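Local atomic coordinates of ATP synthase epsilon chain (Caldalkalibacillus thermarum TA2.A1, PDB entry 5IK2), a protein that belongs to the F1 sector of ATP synthase, binds ATP, and probably takes part in making ATP from ADP with a proton gradient. Residues 45-50 against 124-129; 59-64 against 80-85. The protein carries 2 engineered substitutions. All blocks are in the same frame, centred on the assembly; numbering follows the deposited sequence.

The two contacts are neighbours, their centres about 7 Å apart. They meet in one sheet of the N-terminal beta-sandwich, where strands 48-54 and 57-64, consecutive in the chain, run antiparallel; Val50 N probably bonds to Ile61 O. Interaction 2 adds strand 81-83 to the other edge of strand 57-64, and interaction 1 lays helix 114-133 over the start of strand 48-54. Along the chain, interaction 2 is nested inside the loop closed by interaction 1. Together they bring Thr81, Glu83 and Arg127, all seen to bind ATP in this protein, to the seam between sandwich and helical hairpin, although none is bound to this chain and two other residues of the site are engineered alanines.

Interaction 1: 45-50 against 124-129; sequences LKTAPV and AEVRLQ
Val126 reaches from helix 114-133 to the backbone of residues 47-49, and its two methyls divide the work. Val126 CG1, anti to the backbone N (chi1 168°), rests against the Ala48-Pro49 peptide link, 3.6 Å from Ala48 C. Val126 CG2 lies beside the turn just before the strand, 3.5 Å from Thr47 O, and also meets the methyl of Thr47, the two CG2 atoms being 3.9 Å apart. A short, forked valine suits a site where the helix comes close to the chain: Ala48 and Val126 have their CA atoms 5.7 Å apart, and the CB of Ala48 points away from the helix.

Pro49 offers its CG and CD atoms to two residues one helical turn apart. Its CD is 4.0 Å from Val126 CG1, the two side chains slanting across one another, while its CG lies 3.7 Å from Gln129 OE1, where the extended glutamine crosses the ring at about a right angle. Proline fits this place because its ring gives an apolar surface and, having no N-H, it does not disturb the pairing with strand 57-64, whose backbone bonds are made by Ala48 and Val50. No hydrogen bond joins the two segments. Van der Waals packing, much of it methyl against backbone, therefore carries the contact, with the more exposed Gln129 at its margin.

The axes of strand 48-50 and helix 124-129 approach to 7.9 Å and cross at -42°. This is a helix-on-sheet contact between the beta-sandwich and the C-terminal helical hairpin, in its compact arrangement folded against the sandwich. Val126 also packs on Ala62 of strand 57-64, and Ala48 and Pro49 touch Arg26 of strand 19-26. Leu128, on another side of the same helix, packs against Ala93 and Lys97 of helix 90-104.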
# COMPACT_ATOMS: atom_id res chain seq x y z
N LEU H 45 63.35 -4.25 33.35
CA LEU H 45 63.24 -5.69 33.54
C LEU H 45 63.40 -6.39 32.21
O LEU H 45 63.01 -5.87 31.17
CB LEU H 45 61.87 -6.05 34.12
CG LEU H 45 61.50 -5.48 35.49
CD1 LEU H 45 60.06 -5.84 35.83
CD2 LEU H 45 62.45 -5.98 36.57
N LYS H 46 63.99 -7.59 32.25
CA LYS H 46 64.01 -8.48 31.10
C LYS H 46 62.62 -9.08 30.93
O LYS H 46 61.85 -9.17 31.89
CB LYS H 46 65.02 -9.61 31.29
CG LYS H 46 66.47 -9.16 31.36
CD LYS H 46 67.40 -10.33 31.60
CE LYS H 46 68.85 -9.88 31.66
NZ LYS H 46 69.79 -11.02 31.88
N THR H 47 62.30 -9.49 29.70
CA THR H 47 61.06 -10.20 29.43
C THR H 47 61.15 -11.56 30.13
O THR H 47 61.90 -12.44 29.70
CB THR H 47 60.82 -10.37 27.91
OG1 THR H 47 60.64 -9.08 27.32
CG2 THR H 47 59.58 -11.22 27.63
N ALA H 48 60.40 -11.69 31.22
CA ALA H 48 60.47 -12.87 32.09
C ALA H 48 59.25 -12.94 33.02
O ALA H 48 58.49 -11.97 33.12
CB ALA H 48 61.76 -12.83 32.90
N PRO H 49 59.05 -14.09 33.70
CA PRO H 49 57.98 -14.15 34.71
C PRO H 49 58.30 -13.34 35.96
O PRO H 49 59.43 -13.37 36.44
CB PRO H 49 57.90 -15.65 35.05
CG PRO H 49 58.60 -16.35 33.95
CD PRO H 49 59.66 -15.41 33.48
N VAL H 50 57.31 -12.60 36.47
CA VAL H 50 57.40 -11.92 37.76
C VAL H 50 56.69 -12.78 38.80
O VAL H 50 55.48 -13.00 38.69
CB VAL H 50 56.76 -10.51 37.71
CG1 VAL H 50 56.82 -9.84 39.08
CG2 VAL H 50 57.44 -9.64 36.66
N ALA H 124 56.52 -14.49 23.66
CA ALA H 124 55.79 -15.73 23.43
C ALA H 124 56.21 -16.86 24.37
O ALA H 124 55.35 -17.54 24.93
CB ALA H 124 55.96 -16.18 21.98
N GLU H 125 57.51 -17.05 24.55
CA GLU H 125 58.04 -18.11 25.41
C GLU H 125 57.72 -17.90 26.90
O GLU H 125 57.42 -18.86 27.61
CB GLU H 125 59.55 -18.29 25.21
CG GLU H 125 59.91 -18.89 23.85
CD GLU H 125 61.39 -19.16 23.68
OE1 GLU H 125 62.21 -18.31 24.09
OE2 GLU H 125 61.74 -20.22 23.11
N VAL H 126 57.79 -16.64 27.35
CA VAL H 126 57.43 -16.29 28.73
C VAL H 126 55.93 -16.50 28.99
O VAL H 126 55.55 -16.94 30.08
CB VAL H 126 57.87 -14.85 29.08
CG1 VAL H 126 57.27 -14.36 30.39
CG2 VAL H 126 59.39 -14.78 29.15
N ARG H 127 55.09 -16.18 28.00
CA ARG H 127 53.65 -16.48 28.08
C ARG H 127 53.35 -17.98 28.21
O ARG H 127 52.42 -18.37 28.91
CB ARG H 127 52.91 -15.90 26.86
CG ARG H 127 52.60 -14.42 26.98
CD ARG H 127 52.07 -13.85 25.68
NE ARG H 127 51.61 -12.47 25.81
CZ ARG H 127 51.19 -11.70 24.81
NH1 ARG H 127 51.17 -12.15 23.56
NH2 ARG H 127 50.80 -10.45 25.06
N LEU H 128 54.15 -18.81 27.53
CA LEU H 128 54.02 -20.27 27.61
C LEU H 128 54.50 -20.83 28.96
O LEU H 128 53.88 -21.74 29.50
CB LEU H 128 54.78 -20.95 26.46
CG LEU H 128 54.20 -20.68 25.06
CD1 LEU H 128 55.24 -20.93 23.98
CD2 LEU H 128 52.94 -21.50 24.81
N GLN H 129 55.60 -20.28 29.49
CA GLN H 129 56.12 -20.66 30.82
C GLN H 129 55.10 -20.43 31.94
O GLN H 129 54.89 -21.29 32.79
CB GLN H 129 57.40 -19.89 31.16
CG GLN H 129 58.65 -20.37 30.43
CD GLN H 129 59.86 -19.48 30.72
OE1 GLN H 129 60.06 -19.03 31.85
NE2 GLN H 129 60.67 -19.24 29.69

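Interaction 2: 59-64 against 80-85; sequences TLIAVS and DTAELP
Ser64 and Thr81 face each other in a hydrogen-bonded antiparallel pair, Ser64 OG donating to Thr81 OG1 over 2.6 Å. Both oxygens sit between their own backbone N and carbonyl carbon (chi1 78° and 54°), which turns each toward the partner strand. Thr81 OG1 also meets a water that donates to Ala62 O and Glu83 OE1, each 2.9 Å away. Ser64 OG also bonds weakly with Arg123 NE of helix 114-133. Glu83 bends at chi2 (96°), bringing its carboxylate back beside Ala62, whose small CB accommodates it; its OE2 forms a salt bridge with Arg127. An alanine at Ser64 would probably leave Thr81 OG1 without its hydroxyl partner, though not without the water, and Arg123 NE without this weak bond.

On the face with Val63, apolar side chains take over. Ile61 CG2 lies 4.0 Å from Ala82 CB. Ile61 and Leu84 run side by side in the same direction, CG1 to CD2 3.9 Å, and Leu84 CD2 also touches Thr59 CG2.

The backbones are tied by Ala62 N to Glu83 O (2.9 Å), the reciprocal bond, and Ser64 N to Thr81 O, a nearly straight one. Asp80 and Thr81 both oppose Ser64 in a classic beta bulge, their N atoms making weak bonds to Ser64 O.

Strand 81-83 flanks strand 57-64 on one side; on the other, Ile61 and Val63 bond through the backbone to Val50 and Ala48 of strand 48-54. Ile61 and Ala82 pack on Ile8 of strand 4-9, whereas Thr81 and Glu83, both seen to bind ATP in this protein, stand with Ala62 on the face toward helix 114-133.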
# COMPACT_ATOMS: atom_id res chain seq x y z
N THR H 59 52.30 -16.66 42.66
CA THR H 59 51.63 -16.21 41.44
C THR H 59 52.68 -15.73 40.43
O THR H 59 53.45 -14.82 40.73
CB THR H 59 50.63 -15.07 41.72
OG1 THR H 59 49.79 -15.43 42.82
CG2 THR H 59 49.77 -14.77 40.50
N LEU H 60 52.69 -16.34 39.24
CA LEU H 60 53.54 -15.91 38.13
C LEU H 60 52.75 -15.01 37.19
O LEU H 60 51.63 -15.36 36.80
CB LEU H 60 54.08 -17.11 37.35
CG LEU H 60 54.90 -18.15 38.11
CD1 LEU H 60 55.33 -19.27 37.17
CD2 LEU H 60 56.12 -17.53 38.78
N ILE H 61 53.32 -13.86 36.83
CA ILE H 61 52.77 -12.96 35.82
C ILE H 61 53.77 -12.87 34.67
O ILE H 61 54.93 -12.52 34.89
CB ILE H 61 52.50 -11.54 36.38
CG1 ILE H 61 51.61 -11.60 37.63
CG2 ILE H 61 51.86 -10.65 35.32
CD1 ILE H 61 52.37 -11.72 38.94
N ALA H 62 53.33 -13.19 33.46
CA ALA H 62 54.16 -13.08 32.26
C ALA H 62 54.30 -11.62 31.88
O ALA H 62 53.33 -11.01 31.44
CB ALA H 62 53.56 -13.88 31.11
N VAL H 63 55.50 -11.05 32.06
CA VAL H 63 55.76 -9.63 31.79
C VAL H 63 56.79 -9.48 30.67
O VAL H 63 57.82 -10.15 30.67
CB VAL H 63 56.27 -8.90 33.06
CG1 VAL H 63 56.64 -7.45 32.76
CG2 VAL H 63 55.21 -8.97 34.16
N SER H 64 56.50 -8.58 29.72
CA SER H 64 57.43 -8.24 28.64
C SER H 64 57.45 -6.73 28.39
O SER H 64 56.40 -6.09 28.42
CB SER H 64 57.06 -8.98 27.34
OG SER H 64 55.96 -8.37 26.69
N ASP H 80 54.57 -3.35 28.83
CA ASP H 80 53.80 -3.40 27.58
C ASP H 80 52.66 -4.42 27.70
O ASP H 80 51.51 -4.11 27.38
CB ASP H 80 54.68 -3.80 26.39
CG ASP H 80 55.74 -2.76 26.06
OD1 ASP H 80 55.71 -1.64 26.60
OD2 ASP H 80 56.62 -3.08 25.23
N THR H 81 53.01 -5.62 28.15
CA THR H 81 52.04 -6.68 28.39
C THR H 81 52.30 -7.35 29.74
O THR H 81 53.46 -7.52 30.15
CB THR H 81 52.08 -7.74 27.28
OG1 THR H 81 53.41 -8.23 27.13
CG2 THR H 81 51.61 -7.15 25.96
N ALA H 82 51.22 -7.72 30.42
CA ALA H 82 51.28 -8.47 31.68
C ALA H 82 50.04 -9.36 31.77
O ALA H 82 48.92 -8.86 31.67
CB ALA H 82 51.35 -7.51 32.86
N GLU H 83 50.24 -10.67 31.95
CA GLU H 83 49.13 -11.62 32.05
C GLU H 83 49.35 -12.64 33.15
O GLU H 83 50.45 -13.18 33.30
CB GLU H 83 48.91 -12.36 30.73
CG GLU H 83 48.53 -11.48 29.54
CD GLU H 83 49.70 -11.08 28.64
OE1 GLU H 83 50.82 -11.62 28.79
OE2 GLU H 83 49.49 -10.22 27.76
N LEU H 84 48.28 -12.91 33.91
CA LEU H 84 48.22 -14.06 34.82
C LEU H 84 48.03 -15.33 33.97
O LEU H 84 47.64 -15.23 32.80
CB LEU H 84 47.04 -13.91 35.78
CG LEU H 84 47.04 -12.69 36.71
CD1 LEU H 84 45.63 -12.40 37.21
CD2 LEU H 84 47.99 -12.90 37.88
N PRO H 85 48.30 -16.53 34.53
CA PRO H 85 48.20 -17.77 33.74
C PRO H 85 46.86 -17.99 33.03
O PRO H 85 46.84 -18.38 31.86
CB PRO H 85 48.44 -18.87 34.79
CG PRO H 85 49.24 -18.21 35.86
CD PRO H 85 48.68 -16.82 35.93
O HOH W 1 53.47 -10.39 28.62